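Oxygen-independent coproporphyrinogen III oxidase (Escherichia coli, PDB 1OLT) catalyses the anaerobic oxidative decarboxylation of two propionate groups of coproporphyrinogen III to give protoporphyrinogen IX in haem biosynthesis, using S-adenosylmethionine and a [4Fe-4S] cluster. Local coordinates at residues V105-W110 / H307-G312; D320-G325 / S330-C335. One frame throughout, in Å; residues are numbered along the deposited sequence. Where two conformers were deposited one is given.

In the fold
Both segments of interaction 1 precede those of interaction 2 along the chain, and the centres of the two contacts lie about 10 Å apart. Both reach the large mixed sheet of the radical SAM core: strand 105-112 and strand 320-324 pair in parallel with the same neighbour, strand 53-62. Interaction 1 sets the former against the loop that follows strand 307-308, while interaction 2 ties the latter to strand 329-332, an outer member of a separate three-stranded antiparallel sheet. The two contacts meet where Met-331 packs on Asn-309 and Phe-310. Together they bring Phe-310, Gln-311 and Leu-321 to one S-adenosylmethionine molecule, which Ile-329 also binds.

Interaction 1: V105-W110 / H307-G312; sequences VSQLHW and HRNFQG. With SAM (S-adenosylmethionine), chain D.
The carboxamide of Gln-311 stacks over one face of the His-109 imidazole, the two planes 24° apart and Gln-311 CD lying 3.5 Å from His-109 NE2. The same side chain lays its CG above the ring in a CH-pi contact, 4.0 Å from the centroid. Both ring nitrogens are engaged elsewhere, ND1 with Ser-143 and NE2 with Glu-145, which fixes the rotation of the ring and presents its face to Gln-311. Gln-311 reaches it because its chain starts anti to the backbone N (chi1 -179°) and then bends at CG; between ring and cofactor, its OE1 lies 2.9 Å from SAM C5' and also close to SAM C8. Phe-310 adds its CB, 3.7 Å from N7 of the adenine. Asn-309 shapes this loop as an Asx turn: OD1 takes Gln-311 N in the carbonyl plane at 2.9 Å and Gly-312 N from above that plane at 3.2 Å. In the conformers given, Asn-309 ND2 passes Gln-107 NE2 without bonding; the latter is hydrogen-bonded to Ser-54. Direct attraction between the segments is therefore van der Waals and CH-pi in kind, while polar order comes through Glu-145, which bonds to His-109 and SAM and weakly to Gln-311 NE2, consistent with a network that positions the cofactor.

Interaction 2: D320-G325 / S330-C335; sequences DLLGMG and SMIGDC
Leu-321 and Met-331 face each other as an antiparallel hydrogen-bonded pair. Leu-321 N gives a nearly straight bond to Met-331 O at 2.8 Å, whereas the return bond, from Met-331 N to Leu-321 O at 2.9 Å, is more bent, with 135° at the hydrogen. Above this ring of bonds the two side chains cross: Leu-321 CD2 meets Met-331 CE at 3.6 Å, the flexible thioether folding at its last torsion (chi3 -44°). Leucine suits position 321 because a side chain without polar groups can pack on the Met-331 methyl and also lie near Tyr-56 and S-adenosylmethionine.

Ser-330 takes over where the backbone ladder stops. With OG beside its own backbone N (chi1 -59°), the hydroxyl accepts from Gly-323 N at 3.0 Å, standing in for a strand carbonyl, and it also bonds to a water that donates to Gly-323 O. The single bridge joins strand 320-324, parallel to strand 53-62 of the radical SAM sheet, to the first strand of a beta hairpin, 329-332 and 335-339, turning through Gly-333 and Asp-334. Both turn residues have positive phi, a geometry easy for Gly-333 but less so for Asp-334.

At that turn Asp-320 OD1 receives Gly-333 N at 3.2 Å, from above the carboxylate plane, while OD2 forms a salt bridge with Arg-103. Ile-332 presses CG1 to 3.2 Å from Leu-321 O, and its CD1 runs alongside Leu-322 CD1, 4.2 Å away; Phe-41 of helix 38-45 packs against both residues.

Interaction 1: V105-W110 / H307-G312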
loop_
_atom_site.group_PDB
_atom_site.type_symbol
_atom_site.label_atom_id
_atom_site.label_comp_id
_atom_site.label_asym_id
_atom_site.label_seq_id
_atom_site.Cartn_x
_atom_site.Cartn_y
_atom_site.Cartn_z
ATOM N N VAL A 105 -10.862 -14.109 10.069
ATOM C CA VAL A 105 -10.411 -13.119 9.116
ATOM C C VAL A 105 -10.949 -11.759 9.572
ATOM O O VAL A 105 -12.138 -11.593 9.746
ATOM C CB VAL A 105 -10.848 -13.461 7.714
ATOM C CG1 VAL A 105 -10.534 -12.350 6.828
ATOM C CG2 VAL A 105 -10.105 -14.762 7.268
ATOM N N SER A 106 -10.044 -10.818 9.822
ATOM C CA SER A 106 -10.385 -9.480 10.247
ATOM C C SER A 106 -10.296 -8.469 9.109
ATOM O O SER A 106 -10.773 -7.325 9.226
ATOM C CB SER A 106 -9.441 -9.053 11.399
ATOM O OG SER A 106 -8.086 -9.045 10.941
ATOM N N GLN A 107 -9.734 -8.903 7.993
ATOM C CA GLN A 107 -9.392 -7.983 6.894
ATOM C C GLN A 107 -9.324 -8.675 5.519
ATOM O O GLN A 107 -8.700 -9.728 5.419
ATOM C CB GLN A 107 -8.038 -7.428 7.213
ATOM C CG GLN A 107 -7.667 -6.184 6.519
ATOM C CD GLN A 107 -6.353 -5.542 7.142
ATOM O OE1 GLN A 107 -6.427 -4.589 7.931
ATOM N NE2 GLN A 107 -5.177 -6.094 6.767
ATOM N N LEU A 108 -9.927 -8.069 4.486
ATOM C CA LEU A 108 -9.780 -8.526 3.110
ATOM C C LEU A 108 -9.647 -7.289 2.248
ATOM O O LEU A 108 -10.438 -6.356 2.382
ATOM C CB LEU A 108 -11.025 -9.305 2.662
ATOM C CG LEU A 108 -11.205 -9.575 1.168
ATOM C CD1 LEU A 108 -10.117 -10.458 0.680
ATOM C CD2 LEU A 108 -12.561 -10.163 0.928
ATOM N N HIS A 109 -8.686 -7.322 1.325
ATOM C CA HIS A 109 -8.537 -6.306 0.344
ATOM C C HIS A 109 -8.244 -6.917 -1.031
ATOM O O HIS A 109 -7.484 -7.889 -1.149
ATOM C CB HIS A 109 -7.402 -5.413 0.691
ATOM C CG HIS A 109 -7.195 -4.298 -0.281
ATOM N ND1 HIS A 109 -7.714 -3.064 -0.090
ATOM C CD2 HIS A 109 -6.559 -4.251 -1.466
ATOM C CE1 HIS A 109 -7.357 -2.264 -1.087
ATOM N NE2 HIS A 109 -6.636 -2.953 -1.925
ATOM N N TRP A 110 -8.866 -6.334 -2.035
ATOM C CA TRP A 110 -8.577 -6.655 -3.400
ATOM C C TRP A 110 -7.823 -5.451 -3.992
ATOM O O TRP A 110 -8.320 -4.343 -3.999
ATOM C CB TRP A 110 -9.846 -6.885 -4.215
ATOM C CG TRP A 110 -10.684 -8.117 -3.811
ATOM C CD1 TRP A 110 -10.433 -9.006 -2.800
ATOM C CD2 TRP A 110 -11.920 -8.536 -4.404
ATOM N NE1 TRP A 110 -11.437 -9.929 -2.706
ATOM C CE2 TRP A 110 -12.367 -9.682 -3.687
ATOM C CE3 TRP A 110 -12.696 -8.080 -5.462
ATOM C CZ2 TRP A 110 -13.555 -10.341 -3.992
ATOM C CZ3 TRP A 110 -13.906 -8.757 -5.758
ATOM C CH2 TRP A 110 -14.299 -9.859 -5.049
ATOM N N HIS A 307 0.007 0.942 12.483
ATOM C CA HIS A 307 0.721 -0.152 11.816
ATOM C C HIS A 307 0.720 -0.013 10.321
ATOM O O HIS A 307 0.121 0.936 9.759
ATOM C CB HIS A 307 0.119 -1.513 12.205
ATOM C CG HIS A 307 0.170 -1.778 13.673
ATOM N ND1 HIS A 307 -0.870 -1.459 14.523
ATOM C CD2 HIS A 307 1.151 -2.297 14.452
ATOM C CE1 HIS A 307 -0.536 -1.778 15.762
ATOM N NE2 HIS A 307 0.682 -2.293 15.744
ATOM N N ARG A 308 1.410 -0.953 9.679
ATOM C CA ARG A 308 1.636 -0.916 8.243
ATOM C C ARG A 308 1.828 -2.316 7.606
ATOM O O ARG A 308 2.521 -3.136 8.144
ATOM C CB ARG A 308 2.869 -0.051 7.962
ATOM C CG ARG A 308 2.702 0.760 6.746
ATOM C CD ARG A 308 3.895 1.573 6.380
ATOM N NE ARG A 308 3.973 1.767 4.928
ATOM C CZ ARG A 308 3.205 2.619 4.249
ATOM N NH1 ARG A 308 2.313 3.393 4.891
ATOM N NH2 ARG A 308 3.326 2.701 2.921
ATOM N N ASN A 309 1.204 -2.554 6.453
ATOM C CA ASN A 309 1.422 -3.782 5.692
ATOM C C ASN A 309 1.756 -3.361 4.286
ATOM O O ASN A 309 2.031 -2.184 4.062
ATOM C CB ASN A 309 0.201 -4.703 5.788
ATOM C CG ASN A 309 -1.110 -3.988 5.496
ATOM O OD1 ASN A 309 -1.283 -3.381 4.416
ATOM N ND2 ASN A 309 -2.047 -4.066 6.442
ATOM N N PHE A 310 1.734 -4.282 3.322
ATOM C CA PHE A 310 2.040 -3.920 1.961
ATOM C C PHE A 310 1.060 -2.990 1.315
ATOM O O PHE A 310 1.415 -2.328 0.361
ATOM C CB PHE A 310 2.174 -5.202 1.058
ATOM C CG PHE A 310 3.496 -5.794 1.127
ATOM C CD1 PHE A 310 4.546 -5.220 0.424
ATOM C CD2 PHE A 310 3.727 -6.882 1.907
ATOM C CE1 PHE A 310 5.797 -5.753 0.474
ATOM C CE2 PHE A 310 5.017 -7.455 1.986
ATOM C CZ PHE A 310 6.051 -6.901 1.283
ATOM N N GLN A 311 -0.200 -3.016 1.744
ATOM C CA GLN A 311 -1.194 -2.149 1.154
ATOM C C GLN A 311 -1.043 -0.753 1.765
ATOM O O GLN A 311 -1.385 0.174 1.134
ATOM C CB GLN A 311 -2.613 -2.707 1.369
ATOM C CG GLN A 311 -3.779 -1.874 0.763
ATOM C CD GLN A 311 -3.635 -1.581 -0.696
ATOM O OE1 GLN A 311 -3.020 -2.339 -1.409
ATOM N NE2 GLN A 311 -4.243 -0.456 -1.163
ATOM N N GLY A 312 -0.480 -0.620 2.962
ATOM C CA GLY A 312 -0.286 0.692 3.580
ATOM C C GLY A 312 -0.600 0.749 5.049
ATOM O O GLY A 312 -0.520 -0.251 5.782
HETATM N N SAM D . 2.854 0.229 -5.323
HETATM C CA SAM D . 2.438 1.583 -5.735
HETATM C C SAM D . 3.651 2.504 -5.982
HETATM O O SAM D . 3.873 3.076 -7.067
HETATM O OXT SAM D . 4.520 2.735 -5.114
HETATM C CB SAM D . 1.465 2.187 -4.687
HETATM C CG SAM D . 0.074 1.487 -4.569
HETATM S SD SAM D . -0.154 0.489 -3.058
HETATM C CE SAM D . -1.072 1.645 -1.979
HETATM C "C5'" SAM D . -1.454 -0.776 -3.319
HETATM C "C4'" SAM D . -1.061 -1.777 -4.393
HETATM O "O4'" SAM D . 0.039 -2.510 -3.877
HETATM C "C3'" SAM D . -2.131 -2.827 -4.711
HETATM O "O3'" SAM D . -3.150 -2.300 -5.541
HETATM C "C2'" SAM D . -1.257 -3.907 -5.287
HETATM O "O2'" SAM D . -0.844 -3.553 -6.579
HETATM C "C1'" SAM D . -0.040 -3.870 -4.346
HETATM N N9 SAM D . -0.195 -4.742 -3.195
HETATM C C8 SAM D . -0.830 -4.472 -2.035
HETATM N N7 SAM D . -0.758 -5.596 -1.220
HETATM C C5 SAM D . -0.097 -6.527 -1.857
HETATM C C6 SAM D . 0.245 -7.809 -1.525
HETATM N N6 SAM D . -0.030 -8.360 -0.355
HETATM N N1 SAM D . 0.923 -8.519 -2.450
HETATM C C2 SAM D . 1.247 -8.001 -3.645
HETATM N N3 SAM D . 0.897 -6.757 -3.996
HETATM C C4 SAM D . 0.241 -6.028 -3.104
#

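Interaction 2: D320-G325 / S330-C335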
loop_
_atom_site.group_PDB
_atom_site.type_symbol
_atom_site.label_atom_id
_atom_site.label_comp_id
_atom_site.label_asym_id
_atom_site.label_seq_id
_atom_site.Cartn_x
_atom_site.Cartn_y
_atom_site.Cartn_z
ATOM N N ASP A 320 -1.458 -12.302 10.536
ATOM C CA ASP A 320 -0.826 -12.988 9.453
ATOM C C ASP A 320 -1.602 -12.565 8.200
ATOM O O ASP A 320 -2.838 -12.485 8.237
ATOM C CB ASP A 320 -0.917 -14.486 9.627
ATOM C CG ASP A 320 0.046 -15.032 10.635
ATOM O OD1 ASP A 320 1.106 -14.439 10.856
ATOM O OD2 ASP A 320 -0.185 -16.098 11.263
ATOM N N LEU A 321 -0.885 -12.329 7.104
ATOM C CA LEU A 321 -1.466 -11.842 5.859
ATOM C C LEU A 321 -1.224 -12.896 4.795
ATOM O O LEU A 321 -0.072 -13.235 4.504
ATOM C CB LEU A 321 -0.776 -10.557 5.432
ATOM C CG LEU A 321 -0.944 -10.178 3.946
ATOM C CD1 LEU A 321 -2.205 -9.531 3.896
ATOM C CD2 LEU A 321 0.230 -9.248 3.437
ATOM N N LEU A 322 -2.306 -13.448 4.265
ATOM C CA LEU A 322 -2.236 -14.381 3.171
ATOM C C LEU A 322 -2.587 -13.685 1.873
ATOM O O LEU A 322 -3.689 -13.132 1.702
ATOM C CB LEU A 322 -3.201 -15.561 3.375
ATOM C CG LEU A 322 -3.237 -16.550 2.240
ATOM C CD1 LEU A 322 -1.916 -17.329 2.058
ATOM C CD2 LEU A 322 -4.441 -17.542 2.406
ATOM N N GLY A 323 -1.682 -13.786 0.925
ATOM C CA GLY A 323 -1.827 -13.136 -0.340
ATOM C C GLY A 323 -2.101 -14.198 -1.397
ATOM O O GLY A 323 -1.373 -15.213 -1.496
ATOM N N MET A 324 -3.156 -13.986 -2.174
ATOM C CA MET A 324 -3.583 -14.950 -3.230
ATOM C C MET A 324 -3.574 -14.237 -4.569
ATOM O O MET A 324 -3.780 -13.019 -4.632
ATOM C CB MET A 324 -4.993 -15.445 -2.942
ATOM C CG MET A 324 -5.137 -16.435 -1.777
ATOM S SD MET A 324 -6.811 -16.321 -1.014
ATOM C CE MET A 324 -6.531 -14.970 0.118
ATOM N N GLY A 325 -3.323 -14.973 -5.646
ATOM C CA GLY A 325 -3.293 -14.440 -6.990
ATOM C C GLY A 325 -1.863 -14.085 -7.464
ATOM O O GLY A 325 -0.864 -14.161 -6.714
ATOM N N SER A 330 2.522 -12.668 0.881
ATOM C CA SER A 330 2.035 -13.082 2.193
ATOM C C SER A 330 3.084 -12.673 3.256
ATOM O O SER A 330 4.260 -12.757 2.966
ATOM C CB SER A 330 1.880 -14.592 2.239
ATOM O OG SER A 330 0.974 -15.085 1.262
ATOM N N MET A 331 2.636 -12.230 4.439
ATOM C CA MET A 331 3.458 -11.983 5.599
ATOM C C MET A 331 2.917 -12.855 6.744
ATOM O O MET A 331 1.935 -12.518 7.384
ATOM C CB MET A 331 3.386 -10.528 5.976
ATOM C CG MET A 331 3.914 -9.724 4.824
ATOM S SD MET A 331 3.939 -7.894 4.972
ATOM C CE MET A 331 2.221 -7.382 5.730
ATOM N N ILE A 332 3.566 -13.986 6.964
ATOM C CA ILE A 332 3.035 -14.983 7.857
ATOM C C ILE A 332 4.155 -15.529 8.760
ATOM O O ILE A 332 5.177 -15.946 8.281
ATOM C CB ILE A 332 2.403 -16.162 7.049
ATOM C CG1 ILE A 332 1.228 -15.670 6.161
ATOM C CG2 ILE A 332 1.873 -17.216 7.982
ATOM C CD1 ILE A 332 0.691 -16.753 5.290
ATOM N N GLY A 333 3.917 -15.603 10.030
ATOM C CA GLY A 333 4.850 -16.286 10.942
ATOM C C GLY A 333 6.343 -15.894 10.826
ATOM O O GLY A 333 7.178 -16.747 10.629
ATOM N N ASP A 334 6.605 -14.597 10.825
ATOM C CA ASP A 334 7.922 -14.032 10.547
ATOM C C ASP A 334 8.586 -14.500 9.220
ATOM O O ASP A 334 9.814 -14.665 9.154
ATOM C CB ASP A 334 8.859 -14.196 11.754
ATOM C CG ASP A 334 8.188 -13.741 13.076
ATOM O OD1 ASP A 334 7.651 -12.606 13.212
ATOM O OD2 ASP A 334 8.041 -14.514 13.965
ATOM N N CYS A 335 7.758 -14.686 8.174
ATOM C CA CYS A 335 8.262 -14.945 6.836
ATOM C C CYS A 335 7.522 -14.091 5.829
ATOM O O CYS A 335 6.414 -13.661 6.076
ATOM C CB CYS A 335 8.123 -16.425 6.408
ATOM S SG CYS A 335 8.924 -17.597 7.471
HETATM O O HOH W 1 1.401 -15.104 -1.319
#